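PDB 3WQC: D-threo-3-hydroxyaspartate dehydratase from Delftia, which catalyses the pyridoxal-phosphate-dependent deamination of D-threo-3-hydroxyaspartate to oxaloacetate and ammonia and also acts on D-serine and on L-threo- and L-erythro-3-hydroxyaspartate. Local coordinates for residues M97-L106 with I128-F139. Residues are numbered along the deposited sequence; the frame is centred on the assembly and turned at random.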
loop_
_atom_site.group_PDB
_atom_site.type_symbol
_atom_site.label_atom_id
_atom_site.label_comp_id
_atom_site.label_asym_id
_atom_site.label_seq_id
_atom_site.Cartn_x
_atom_site.Cartn_y
_atom_site.Cartn_z
ATOM N N MET B 97 5.554 13.423 18.954
ATOM C CA MET B 97 6.050 14.544 18.152
ATOM C C MET B 97 7.552 14.423 17.893
ATOM O O MET B 97 8.351 14.259 18.876
ATOM C CB MET B 97 5.743 15.852 18.882
ATOM C CG MET B 97 6.179 17.065 18.081
ATOM S SD MET B 97 5.299 17.137 16.478
ATOM C CE MET B 97 5.997 18.693 15.880
ATOM N N ALA B 98 7.999 14.574 16.617
ATOM C CA ALA B 98 9.394 14.646 16.295
ATOM C C ALA B 98 9.828 16.106 16.381
ATOM O O ALA B 98 9.178 16.987 15.781
ATOM C CB ALA B 98 9.590 14.185 14.864
ATOM N N PRO B 99 10.914 16.406 17.118
ATOM C CA PRO B 99 11.356 17.802 17.180
ATOM C C PRO B 99 11.531 18.487 15.844
ATOM O O PRO B 99 11.216 19.701 15.716
ATOM C CB PRO B 99 12.699 17.655 17.962
ATOM C CG PRO B 99 12.439 16.467 18.890
ATOM C CD PRO B 99 11.669 15.465 17.998
ATOM N N HIS B 100 11.994 17.762 14.805
ATOM C CA HIS B 100 12.239 18.468 13.524
ATOM C C HIS B 100 10.968 18.941 12.839
ATOM O O HIS B 100 11.060 19.801 11.931
ATOM C CB HIS B 100 13.062 17.604 12.568
ATOM C CG HIS B 100 12.314 16.514 11.890
ATOM N ND1 HIS B 100 12.163 15.239 12.406
ATOM C CD2 HIS B 100 11.616 16.558 10.691
ATOM C CE1 HIS B 100 11.382 14.509 11.531
ATOM N NE2 HIS B 100 11.060 15.342 10.467
ATOM N N ARG B 101 9.791 18.417 13.262
ATOM C CA ARG B 101 8.526 18.865 12.725
ATOM C C ARG B 101 7.964 20.081 13.459
ATOM O O ARG B 101 6.873 20.564 13.113
ATOM C CB ARG B 101 7.500 17.728 12.730
ATOM C CG ARG B 101 7.759 16.787 11.517
ATOM C CD ARG B 101 6.654 15.752 11.320
ATOM N NE ARG B 101 6.842 14.532 12.122
ATOM C CZ ARG B 101 7.572 13.481 11.713
ATOM N NH1 ARG B 101 8.228 13.501 10.517
ATOM N NH2 ARG B 101 7.596 12.382 12.481
ATOM N N LEU B 102 8.688 20.582 14.497
ATOM C CA LEU B 102 8.110 21.711 15.259
ATOM C C LEU B 102 7.852 23.004 14.420
ATOM O O LEU B 102 6.845 23.649 14.612
ATOM C CB LEU B 102 8.981 22.009 16.496
ATOM C CG LEU B 102 8.669 20.994 17.623
ATOM C CD1 LEU B 102 9.794 21.024 18.659
ATOM C CD2 LEU B 102 7.319 21.352 18.314
ATOM N N PRO B 103 8.744 23.331 13.455
ATOM C CA PRO B 103 8.429 24.541 12.630
ATOM C C PRO B 103 7.132 24.358 11.892
ATOM O O PRO B 103 6.343 25.305 11.822
ATOM C CB PRO B 103 9.654 24.643 11.683
ATOM C CG PRO B 103 10.861 24.059 12.565
ATOM C CD PRO B 103 10.137 22.845 13.246
ATOM N N GLN B 104 6.845 23.173 11.342
ATOM C CA GLN B 104 5.552 23.011 10.631
ATOM C C GLN B 104 4.379 23.111 11.582
ATOM O O GLN B 104 3.372 23.732 11.277
ATOM C CB GLN B 104 5.526 21.641 9.940
ATOM C CG GLN B 104 4.308 21.702 9.040
ATOM C CD GLN B 104 4.034 20.452 8.254
ATOM O OE1 GLN B 104 2.991 20.373 7.454
ATOM N NE2 GLN B 104 4.941 19.455 8.413
ATOM N N ALA B 105 4.506 22.528 12.816
ATOM C CA ALA B 105 3.388 22.628 13.771
ATOM C C ALA B 105 3.227 24.117 14.174
ATOM O O ALA B 105 2.057 24.526 14.307
ATOM C CB ALA B 105 3.740 21.791 14.996
ATOM N N LEU B 106 4.332 24.829 14.367
ATOM C CA LEU B 106 4.272 26.288 14.712
ATOM C C LEU B 106 3.523 27.027 13.604
ATOM O O LEU B 106 2.623 27.873 13.900
ATOM C CB LEU B 106 5.693 26.808 14.929
ATOM C CG LEU B 106 5.752 28.322 15.209
ATOM C CD1 LEU B 106 5.022 28.675 16.500
ATOM C CD2 LEU B 106 7.202 28.789 15.153
ATOM N N ILE B 128 9.925 20.549 22.778
ATOM C CA ILE B 128 8.756 21.408 22.502
ATOM C C ILE B 128 8.833 22.687 23.352
ATOM O O ILE B 128 8.623 23.789 22.803
ATOM C CB ILE B 128 7.443 20.685 22.731
ATOM C CG1 ILE B 128 7.289 19.471 21.773
ATOM C CG2 ILE B 128 6.254 21.663 22.516
ATOM C CD1 ILE B 128 5.998 18.663 21.937
ATOM N N ALA B 129 9.091 22.551 24.661
ATOM C CA ALA B 129 9.044 23.746 25.521
ATOM C C ALA B 129 10.180 24.682 25.099
ATOM O O ALA B 129 9.965 25.903 25.112
ATOM C CB ALA B 129 9.218 23.258 26.960
ATOM N N ALA B 130 11.372 24.187 24.769
ATOM C CA ALA B 130 12.463 25.122 24.393
ATOM C C ALA B 130 12.112 25.836 23.089
ATOM O O ALA B 130 12.323 27.064 22.965
ATOM C CB ALA B 130 13.740 24.359 24.249
ATOM N N PHE B 131 11.510 25.109 22.111
ATOM C CA PHE B 131 11.176 25.798 20.894
ATOM C C PHE B 131 10.052 26.794 21.067
ATOM O O PHE B 131 10.051 27.905 20.497
ATOM C CB PHE B 131 10.804 24.685 19.846
ATOM C CG PHE B 131 10.543 25.260 18.463
ATOM C CD1 PHE B 131 11.628 25.719 17.692
ATOM C CD2 PHE B 131 9.243 25.278 17.919
ATOM C CE1 PHE B 131 11.425 26.205 16.378
ATOM C CE2 PHE B 131 9.070 25.783 16.588
ATOM C CZ PHE B 131 10.144 26.187 15.837
ATOM N N GLY B 132 9.055 26.403 21.878
ATOM C CA GLY B 132 7.931 27.295 22.185
ATOM C C GLY B 132 8.453 28.560 22.857
ATOM O O GLY B 132 7.980 29.671 22.569
ATOM N N ARG B 133 9.361 28.443 23.850
ATOM C CA ARG B 133 9.891 29.655 24.475
ATOM C C ARG B 133 10.628 30.506 23.410
ATOM O O ARG B 133 10.486 31.751 23.378
ATOM C CB ARG B 133 10.860 29.227 25.591
ATOM C CG ARG B 133 10.041 28.733 26.777
ATOM C CD ARG B 133 10.896 28.618 28.068
ATOM N NE ARG B 133 12.018 27.723 27.846
ATOM C CZ ARG B 133 11.988 26.399 28.031
ATOM N NH1 ARG B 133 10.820 25.832 28.434
ATOM N NH2 ARG B 133 13.118 25.660 27.805
ATOM N N GLU B 134 11.469 29.877 22.594
ATOM C CA GLU B 134 12.216 30.622 21.543
ATOM C C GLU B 134 11.299 31.398 20.625
ATOM O O GLU B 134 11.617 32.533 20.202
ATOM C CB GLU B 134 13.150 29.692 20.732
ATOM C CG GLU B 134 14.012 30.347 19.724
ATOM C CD GLU B 134 14.664 29.307 18.732
ATOM O OE1 GLU B 134 14.010 28.653 17.821
ATOM O OE2 GLU B 134 15.867 29.119 18.848
ATOM N N GLN B 135 10.211 30.739 20.235
ATOM C CA GLN B 135 9.274 31.281 19.211
ATOM C C GLN B 135 8.073 32.024 19.762
ATOM O O GLN B 135 7.238 32.487 19.000
ATOM C CB GLN B 135 8.766 30.119 18.327
ATOM C CG GLN B 135 9.949 29.437 17.627
ATOM C CD GLN B 135 10.659 30.319 16.642
ATOM O OE1 GLN B 135 10.013 31.192 16.021
ATOM N NE2 GLN B 135 11.991 30.182 16.537
ATOM N N GLY B 136 7.936 32.095 21.091
ATOM C CA GLY B 136 6.780 32.749 21.734
ATOM C C GLY B 136 5.464 32.007 21.513
ATOM O O GLY B 136 4.405 32.623 21.276
ATOM N N GLU B 137 5.534 30.669 21.555
ATOM C CA GLU B 137 4.351 29.853 21.292
ATOM C C GLU B 137 4.106 28.901 22.462
ATOM O O GLU B 137 4.992 28.101 22.799
ATOM C CB GLU B 137 4.489 28.977 19.997
ATOM C CG GLU B 137 3.231 28.207 19.616
ATOM C CD GLU B 137 2.079 29.100 19.184
ATOM O OE1 GLU B 137 0.922 28.611 19.138
ATOM O OE2 GLU B 137 2.329 30.278 18.832
ATOM N N ALA B 138 2.913 28.987 23.072
ATOM C CA ALA B 138 2.512 28.071 24.133
ATOM C C ALA B 138 1.817 26.899 23.417
ATOM O O ALA B 138 0.586 26.835 23.286
ATOM C CB ALA B 138 1.616 28.723 25.145
ATOM N N PHE B 139 2.614 25.971 22.930
ATOM C CA PHE B 139 2.012 24.772 22.301
ATOM C C PHE B 139 1.100 24.038 23.246
ATOM O O PHE B 139 1.447 23.955 24.486
ATOM C CB PHE B 139 3.119 23.758 21.909
ATOM C CG PHE B 139 3.951 24.239 20.719
ATOM C CD1 PHE B 139 3.442 24.021 19.405
ATOM C CD2 PHE B 139 5.223 24.847 20.865
ATOM C CE1 PHE B 139 4.226 24.406 18.275
ATOM C CE2 PHE B 139 5.955 25.255 19.779
ATOM C CZ PHE B 139 5.476 25.034 18.475
#
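With CG anti to the backbone N (chi1 -175°), Phe131 reaches across to Leu102, and the two side chains run side by side with opposite headings. This pairing joins two neighbouring outer helices, 102-110 and 122-135, of the alpha/beta barrel that forms the alanine-racemase-like domain; strand 114-119 lies between them in sequence and floors the contact, its Leu115, Leu117 and Val119 touching Ala105, Met97, Phe139 and Ile128. The local helix axes stay 11.3 Å apart at an angle of 52°, a gap spanned by large apolar side chains.

Leu102 CB sits over one face of the Phe131 ring, 4.0 Å from its centroid, in a CH-pi contact. With CG anti to the carbonyl carbon (chi1 -79°), the CD2 branch of Leu102 leaves to one side of that ring, meeting Ile128 CG1 at 3.9 Å and covering one face of Phe139, whose opposite face is lined by Glu137 CG of its own segment. Pro103 CG comes to Phe131 CZ obliquely at 4.0 Å. An alanine in place of Phe131 would be likely to open a gap between the helices, leaving Leu102 CB and Pro103 CG without the ring they pack against.

Leu106 divides its two methyls at the C-terminal end of helix 122-135, where Gly136 closes a Schellman motif. CD2 lies against Gln135 CG and 3.8 Å from Phe131 CE2, while CD1 rests on the aliphatic part of Glu137, 3.6 Å from CB. The carboxylate of Glu137 continues to a salt bridge with Arg109, which probably balances its charge. At the edge of the Phe139 ring, near its plane, the backbone N of Leu106 lies 3.9 Å from CE1.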